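Side-chain contacts in ALDH21) (Physcomitrella patens subsp. patens, PDB 5MZ5), which acts as an NADP(+)-dependent succinic semialdehyde dehydrogenase of the aldehyde dehydrogenase family: residues G311-G316 with P398-D403; G350-E355 with L359-S364. All coordinates share one frame; numbering follows the deposited sequence.

Contact 1. Residues G311-G316 with P398-D403; sequences GGFYQG and PTVIED
F313 has CG anti to its own carbonyl carbon and beside the backbone N (chi1 -54°), and from helix 301-313 this carries the ring to P398 and strand 395-402. The contact is a helix-on-sheet packing in the catalytic half of the aldehyde dehydrogenase fold. V400 holds CG1 anti to the backbone N (chi1 -173°), which leaves CG2 on the N side, where it meets the far end of the ring. CD1 of F313 lies 3.6 Å from CB of P398, an oblique approach, while CZ of F313 stands 4.1 Å from CG2 of V400 near the ring plane. Both neighbours cross the phenyl side chain at about a right angle, and V344 of helix 333-345 packs against all three residues. Shortening F313 to an alanine is likely to open a gap between the helix and the strand, leaving P398 CB and V400 CG2 without their aromatic neighbour. The next residue, Y314, belongs to the succinate-binding site. T399 adds its backbone: its O sits in the ring plane at the edge, 3.6 Å from CE1 of F313.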
ATOM      1  N   GLY A 311      30.971   4.158 -14.155  1.00 27.74           N
ATOM      2  CA  GLY A 311      30.231   3.085 -14.804  1.00 27.35           C
ATOM      3  C   GLY A 311      31.100   2.055 -15.497  1.00 29.59           C
ATOM      4  O   GLY A 311      30.960   0.848 -15.267  1.00 28.64           O
ATOM      5  N   GLY A 312      31.985   2.539 -16.343  1.00 25.79           N
ATOM      6  CA  GLY A 312      32.864   1.691 -17.132  1.00 25.53           C
ATOM      7  C   GLY A 312      34.017   1.005 -16.430  1.00 28.69           C
ATOM      8  O   GLY A 312      34.503  -0.011 -16.934  1.00 28.73           O
ATOM      9  N   PHE A 313      34.501   1.549 -15.298  1.00 26.68           N
ATOM     10  CA  PHE A 313      35.717   1.028 -14.666  1.00 28.37           C
ATOM     11  C   PHE A 313      35.710   0.832 -13.138  1.00 42.48           C
ATOM     12  O   PHE A 313      36.730   0.364 -12.613  1.00 43.63           O
ATOM     13  CB  PHE A 313      36.907   1.926 -15.051  1.00 29.02           C
ATOM     14  CG  PHE A 313      37.041   2.088 -16.548  1.00 28.43           C
ATOM     15  CD1 PHE A 313      37.584   1.070 -17.328  1.00 29.95           C
ATOM     16  CD2 PHE A 313      36.543   3.219 -17.187  1.00 28.17           C
ATOM     17  CE1 PHE A 313      37.650   1.190 -18.713  1.00 31.39           C
ATOM     18  CE2 PHE A 313      36.590   3.329 -18.576  1.00 31.75           C
ATOM     19  CZ  PHE A 313      37.180   2.334 -19.328  1.00 30.37           C
ATOM     20  N   TYR A 314      34.607   1.147 -12.428  1.00 44.83           N
ATOM     21  CA  TYR A 314      34.537   0.894 -10.975  1.00 47.69           C
ATOM     22  C   TYR A 314      34.507  -0.637 -10.790  1.00 50.32           C
ATOM     23  O   TYR A 314      33.973  -1.344 -11.663  1.00 49.63           O
ATOM     24  CB  TYR A 314      33.300   1.572 -10.336  1.00 52.05           C
ATOM     25  CG  TYR A 314      32.093   0.665 -10.145  1.00 58.51           C
ATOM     26  CD1 TYR A 314      31.402   0.138 -11.241  1.00 60.94           C
ATOM     27  CD2 TYR A 314      31.643   0.333  -8.871  1.00 60.28           C
ATOM     28  CE1 TYR A 314      30.343  -0.754 -11.067  1.00 62.40           C
ATOM     29  CE2 TYR A 314      30.557  -0.523  -8.687  1.00 61.79           C
ATOM     30  CZ  TYR A 314      29.906  -1.061  -9.787  1.00 72.08           C
ATOM     31  OH  TYR A 314      28.827  -1.893  -9.596  1.00 75.33           O
ATOM     32  N   GLN A 315      35.123  -1.149  -9.697  1.00 46.57           N
ATOM     33  CA  GLN A 315      35.264  -2.591  -9.408  1.00 45.87           C
ATOM     34  C   GLN A 315      36.043  -3.306 -10.539  1.00 47.28           C
ATOM     35  O   GLN A 315      36.032  -4.533 -10.634  1.00 47.65           O
ATOM     36  CB  GLN A 315      33.887  -3.264  -9.128  1.00 47.27           C
ATOM     37  CG  GLN A 315      33.722  -3.820  -7.706  1.00 68.20           C
ATOM     38  CD  GLN A 315      33.636  -2.769  -6.605  1.00 90.91           C
ATOM     39  OE1 GLN A 315      34.210  -2.923  -5.529  1.00 88.31           O
ATOM     40  NE2 GLN A 315      32.889  -1.696  -6.814  1.00 78.52           N
ATOM     41  N   GLY A 316      36.702  -2.513 -11.385  1.00 41.72           N
ATOM     42  CA  GLY A 316      37.452  -2.974 -12.548  1.00 40.40           C
ATOM     43  C   GLY A 316      36.592  -3.653 -13.590  1.00 41.56           C
ATOM     44  O   GLY A 316      37.059  -4.577 -14.252  1.00 40.72           O
ATOM     45  N   PRO A 398      42.713  -0.280 -18.253  1.00 31.17           N
ATOM     46  CA  PRO A 398      41.353   0.199 -18.604  1.00 29.59           C
ATOM     47  C   PRO A 398      41.328   0.439 -20.125  1.00 33.59           C
ATOM     48  O   PRO A 398      42.214   1.094 -20.682  1.00 32.25           O
ATOM     49  CB  PRO A 398      41.175   1.467 -17.763  1.00 30.85           C
ATOM     50  CG  PRO A 398      42.538   1.881 -17.381  1.00 35.91           C
ATOM     51  CD  PRO A 398      43.455   0.699 -17.429  1.00 31.51           C
ATOM     52  N   THR A 399      40.403  -0.243 -20.801  1.00 31.52           N
ATOM     53  CA  THR A 399      40.312  -0.291 -22.254  1.00 31.62           C
ATOM     54  C   THR A 399      39.045   0.341 -22.796  1.00 35.11           C
ATOM     55  O   THR A 399      37.983   0.194 -22.204  1.00 34.36           O
ATOM     56  CB  THR A 399      40.412  -1.773 -22.690  1.00 37.31           C
ATOM     57  OG1 THR A 399      41.547  -2.385 -22.079  1.00 37.69           O
ATOM     58  CG2 THR A 399      40.473  -1.958 -24.197  1.00 35.50           C
ATOM     59  N   VAL A 400      39.168   1.005 -23.959  1.00 32.79           N
ATOM     60  CA  VAL A 400      38.074   1.593 -24.744  1.00 32.64           C
ATOM     61  C   VAL A 400      38.260   1.164 -26.203  1.00 35.80           C
ATOM     62  O   VAL A 400      39.316   1.379 -26.779  1.00 34.33           O
ATOM     63  CB  VAL A 400      37.901   3.136 -24.613  1.00 36.12           C
ATOM     64  CG1 VAL A 400      36.631   3.605 -25.332  1.00 35.11           C
ATOM     65  CG2 VAL A 400      37.868   3.568 -23.148  1.00 35.40           C
ATOM     66  N   ILE A 401      37.242   0.523 -26.773  1.00 34.24           N
ATOM     67  CA  ILE A 401      37.257   0.056 -28.161  1.00 34.24           C
ATOM     68  C   ILE A 401      36.044   0.639 -28.882  1.00 38.98           C
ATOM     69  O   ILE A 401      34.920   0.548 -28.392  1.00 37.53           O
ATOM     70  CB  ILE A 401      37.350  -1.491 -28.340  1.00 36.11           C
ATOM     71  CG1 ILE A 401      38.072  -2.195 -27.157  1.00 35.67           C
ATOM     72  CG2 ILE A 401      37.996  -1.830 -29.700  1.00 36.73           C
ATOM     73  CD1 ILE A 401      37.937  -3.728 -27.110  1.00 36.17           C
ATOM     74  N   GLU A 402      36.291   1.208 -30.050  1.00 37.44           N
ATOM     75  CA  GLU A 402      35.309   1.853 -30.900  1.00 38.59           C
ATOM     76  C   GLU A 402      34.845   0.929 -32.038  1.00 45.51           C
ATOM     77  O   GLU A 402      35.652   0.208 -32.617  1.00 45.72           O
ATOM     78  CB  GLU A 402      35.940   3.143 -31.448  1.00 40.32           C
ATOM     79  CG  GLU A 402      35.121   3.942 -32.437  1.00 47.97           C
ATOM     80  CD  GLU A 402      35.882   5.176 -32.876  1.00 67.47           C
ATOM     81  OE1 GLU A 402      36.764   5.063 -33.762  1.00 55.61           O
ATOM     82  OE2 GLU A 402      35.671   6.238 -32.251  1.00 52.97           O
ATOM     83  N   ASP A 403      33.521   0.947 -32.320  1.00 43.45           N
ATOM     84  CA  ASP A 403      32.840   0.215 -33.404  1.00 43.69           C
ATOM     85  C   ASP A 403      33.139  -1.301 -33.449  1.00 45.58           C
ATOM     86  O   ASP A 403      33.482  -1.853 -34.501  1.00 46.45           O
ATOM     87  CB  ASP A 403      33.114   0.888 -34.772  1.00 46.59           C
ATOM     88  CG  ASP A 403      32.647   2.336 -34.842  1.00 59.51           C
ATOM     89  OD1 ASP A 403      31.652   2.681 -34.140  1.00 58.74           O
ATOM     90  OD2 ASP A 403      33.279   3.130 -35.582  1.00 69.45           O
TER

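Contact 2. Residues G350-E355 with L359-S364; sequences GNPFEE and LGPMIS
G350 and L359 are joined by a backbone hydrogen bond that pulls together two parts of the long loop between helices 333-345 and 365-380 of the aldehyde dehydrogenase fold; 350-355 carries a type I beta turn, N351 to E354, with an Asx turn at its start. The polar link runs from G350 N to L359 O, 3.1 Å long, with an N-H...O angle of 158° and the donor nearly in line with the carbonyl. The backbones come nearest at P352 and G360, whose CA atoms are 5.0 Å apart.

Apolar packing follows beside this bond. The rings of P352 and P361 cross at about a right angle, and P361 CD sits against the CD-CG side of the P352 ring, 4.0 Å from P352 CD. G360 passes close by, its CA 3.8 Å from G350 O, and a beta carbon on G360 would clash with CD of P361 and come tight against P352 CB. Outside the pair, P352 rests on T123 of helix 115-126, and P361 on F395 of strand 395-402.

Hydrogen bonds inside 350-355 fix the turn that presents P352. E354 N donates to N351 O at 3.0 Å, closing the beta turn. N351 extends its side chain (CG opposite the backbone N, chi1 -177°), and OD1 of N351 accepts from F353 N at 3.0 Å, the donor standing about 50° out of the carbonyl plane.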
ATOM      1  N   GLY A 350      47.045  -0.565  -9.933  1.00 33.12           N
ATOM      2  CA  GLY A 350      48.099  -1.123  -9.101  1.00 32.19           C
ATOM      3  C   GLY A 350      47.620  -1.830  -7.861  1.00 34.94           C
ATOM      4  O   GLY A 350      46.527  -2.402  -7.839  1.00 33.06           O
ATOM      5  N   ASN A 351      48.472  -1.796  -6.830  1.00 32.24           N
ATOM      6  CA  ASN A 351      48.257  -2.386  -5.514  1.00 32.15           C
ATOM      7  C   ASN A 351      46.906  -1.921  -4.923  1.00 35.28           C
ATOM      8  O   ASN A 351      46.761  -0.738  -4.611  1.00 34.76           O
ATOM      9  CB  ASN A 351      49.429  -2.028  -4.589  1.00 30.71           C
ATOM     10  CG  ASN A 351      49.369  -2.632  -3.209  1.00 41.06           C
ATOM     11  OD1 ASN A 351      48.393  -3.271  -2.808  1.00 30.54           O
ATOM     12  ND2 ASN A 351      50.439  -2.444  -2.456  1.00 35.21           N
ATOM     13  N   PRO A 352      45.914  -2.842  -4.769  1.00 30.01           N
ATOM     14  CA  PRO A 352      44.593  -2.424  -4.263  1.00 28.48           C
ATOM     15  C   PRO A 352      44.619  -1.905  -2.820  1.00 31.78           C
ATOM     16  O   PRO A 352      43.682  -1.222  -2.412  1.00 29.61           O
ATOM     17  CB  PRO A 352      43.733  -3.680  -4.450  1.00 28.85           C
ATOM     18  CG  PRO A 352      44.711  -4.805  -4.380  1.00 33.31           C
ATOM     19  CD  PRO A 352      45.919  -4.283  -5.095  1.00 30.09           C
ATOM     20  N   PHE A 353      45.716  -2.180  -2.075  1.00 28.38           N
ATOM     21  CA  PHE A 353      45.899  -1.691  -0.705  1.00 28.41           C
ATOM     22  C   PHE A 353      46.314  -0.214  -0.646  1.00 33.86           C
ATOM     23  O   PHE A 353      46.238   0.393   0.428  1.00 33.37           O
ATOM     24  CB  PHE A 353      46.860  -2.583   0.086  1.00 29.90           C
ATOM     25  CG  PHE A 353      46.296  -3.955   0.364  1.00 30.76           C
ATOM     26  CD1 PHE A 353      45.426  -4.165   1.433  1.00 32.08           C
ATOM     27  CD2 PHE A 353      46.628  -5.042  -0.449  1.00 32.92           C
ATOM     28  CE1 PHE A 353      44.909  -5.441   1.696  1.00 32.35           C
ATOM     29  CE2 PHE A 353      46.108  -6.319  -0.189  1.00 34.43           C
ATOM     30  CZ  PHE A 353      45.261  -6.507   0.889  1.00 31.81           C
ATOM     31  N   GLU A 354      46.724   0.367  -1.803  1.00 32.47           N
ATOM     32  CA  GLU A 354      47.075   1.792  -1.895  1.00 33.29           C
ATOM     33  C   GLU A 354      45.780   2.591  -1.895  1.00 35.24           C
ATOM     34  O   GLU A 354      44.817   2.187  -2.541  1.00 34.30           O
ATOM     35  CB  GLU A 354      47.875   2.129  -3.174  1.00 35.65           C
ATOM     36  CG  GLU A 354      49.220   1.429  -3.339  1.00 49.49           C
ATOM     37  CD  GLU A 354      50.375   1.809  -2.429  1.00 78.57           C
ATOM     38  OE1 GLU A 354      50.219   2.721  -1.581  1.00 73.37           O
ATOM     39  OE2 GLU A 354      51.451   1.186  -2.575  1.00 77.84           O
ATOM     40  N   GLU A 355      45.757   3.699  -1.143  1.00 31.99           N
ATOM     41  CA  GLU A 355      44.627   4.593  -1.019  0.50 32.19           C
ATOM     42  C   GLU A 355      44.237   5.253  -2.331  1.00 38.02           C
ATOM     43  O   GLU A 355      43.051   5.488  -2.541  1.00 37.46           O
ATOM     44  CB  GLU A 355      44.908   5.661   0.045  1.00 34.41           C
ATOM     45  CG  GLU A 355      45.149   5.108   1.448  1.00 44.85           C
ATOM     46  CD  GLU A 355      43.963   4.421   2.103  1.00 61.88           C
ATOM     47  OE1 GLU A 355      42.816   4.827   1.822  1.00 50.94           O
ATOM     48  OE2 GLU A 355      44.179   3.485   2.907  1.00 64.00           O
ATOM     49  N   LEU A 359      42.042   1.079  -9.952  1.00 32.94           N
ATOM     50  CA  LEU A 359      41.870  -0.215 -10.588  1.00 31.82           C
ATOM     51  C   LEU A 359      42.831  -1.262 -10.025  1.00 32.61           C
ATOM     52  O   LEU A 359      44.041  -1.136 -10.168  1.00 30.53           O
ATOM     53  CB  LEU A 359      42.020  -0.042 -12.132  1.00 32.41           C
ATOM     54  CG  LEU A 359      42.031  -1.304 -13.023  1.00 38.50           C
ATOM     55  CD1 LEU A 359      40.725  -2.070 -12.944  1.00 38.05           C
ATOM     56  CD2 LEU A 359      42.269  -0.946 -14.465  1.00 41.76           C
ATOM     57  N   GLY A 360      42.265  -2.284  -9.393  1.00 29.74           N
ATOM     58  CA  GLY A 360      43.023  -3.407  -8.860  1.00 29.79           C
ATOM     59  C   GLY A 360      43.171  -4.529  -9.885  1.00 33.57           C
ATOM     60  O   GLY A 360      42.802  -4.364 -11.059  1.00 31.64           O
ATOM     61  N   PRO A 361      43.706  -5.707  -9.497  1.00 31.81           N
ATOM     62  CA  PRO A 361      43.838  -6.789 -10.493  1.00 31.64           C
ATOM     63  C   PRO A 361      42.513  -7.509 -10.731  1.00 35.53           C
ATOM     64  O   PRO A 361      41.555  -7.304  -9.982  1.00 35.69           O
ATOM     65  CB  PRO A 361      44.869  -7.716  -9.863  1.00 33.45           C
ATOM     66  CG  PRO A 361      44.688  -7.524  -8.376  1.00 36.99           C
ATOM     67  CD  PRO A 361      44.218  -6.117  -8.168  1.00 32.63           C
ATOM     68  N   MET A 362      42.458  -8.371 -11.754  1.00 30.64           N
ATOM     69  CA  MET A 362      41.273  -9.191 -11.986  1.00 29.50           C
ATOM     70  C   MET A 362      41.334 -10.344 -10.955  1.00 36.15           C
ATOM     71  O   MET A 362      42.383 -10.541 -10.322  1.00 35.81           O
ATOM     72  CB  MET A 362      41.182  -9.682 -13.452  1.00 30.85           C
ATOM     73  CG  MET A 362      41.011  -8.550 -14.481  1.00 33.20           C
ATOM     74  SD  MET A 362      39.425  -7.641 -14.420  1.00 36.03           S
ATOM     75  CE  MET A 362      39.892  -6.185 -13.399  1.00 33.38           C
ATOM     76  N   ILE A 363      40.204 -11.057 -10.737  1.00 33.14           N
ATOM     77  CA  ILE A 363      40.106 -12.124  -9.733  1.00 32.30           C
ATOM     78  C   ILE A 363      41.185 -13.214  -9.915  1.00 36.52           C
ATOM     79  O   ILE A 363      41.628 -13.803  -8.925  1.00 37.25           O
ATOM     80  CB  ILE A 363      38.667 -12.700  -9.636  1.00 34.41           C
ATOM     81  CG1 ILE A 363      38.426 -13.454  -8.292  1.00 33.86           C
ATOM     82  CG2 ILE A 363      38.292 -13.560 -10.866  1.00 35.63           C
ATOM     83  CD1 ILE A 363      38.464 -12.595  -6.997  1.00 35.56           C
ATOM     84  N   SER A 364      41.630 -13.435 -11.160  1.00 32.96           N
ATOM     85  CA  SER A 364      42.665 -14.405 -11.510  1.00 32.58           C
ATOM     86  C   SER A 364      43.348 -14.004 -12.813  1.00 35.55           C
ATOM     87  O   SER A 364      42.800 -13.201 -13.577  1.00 34.66           O
ATOM     88  CB  SER A 364      42.067 -15.811 -11.639  1.00 34.53           C
ATOM     89  OG  SER A 364      41.207 -15.919 -12.764  1.00 42.52           O
TER

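Contact 1 and contact 2 have centres 16 Å apart on the same side of the chain's centre. Along the sequence 311-316 comes first, then 350-355 and 359-364, and 398-403 last, so the whole of contact 2 falls between the two halves of contact 1. Helix 333-345 leads into the loop of contact 2 and also borders contact 1. The two meet directly: L359 CD2 is 3.6 Å from P398 CD, and M362 CE is 3.4 Å from G316 O. This continuous packing links strand 395-402 with helix 301-313, next to Y314 of the succinate site, which lies about 9 Å from L359 between nearest side-chain atoms.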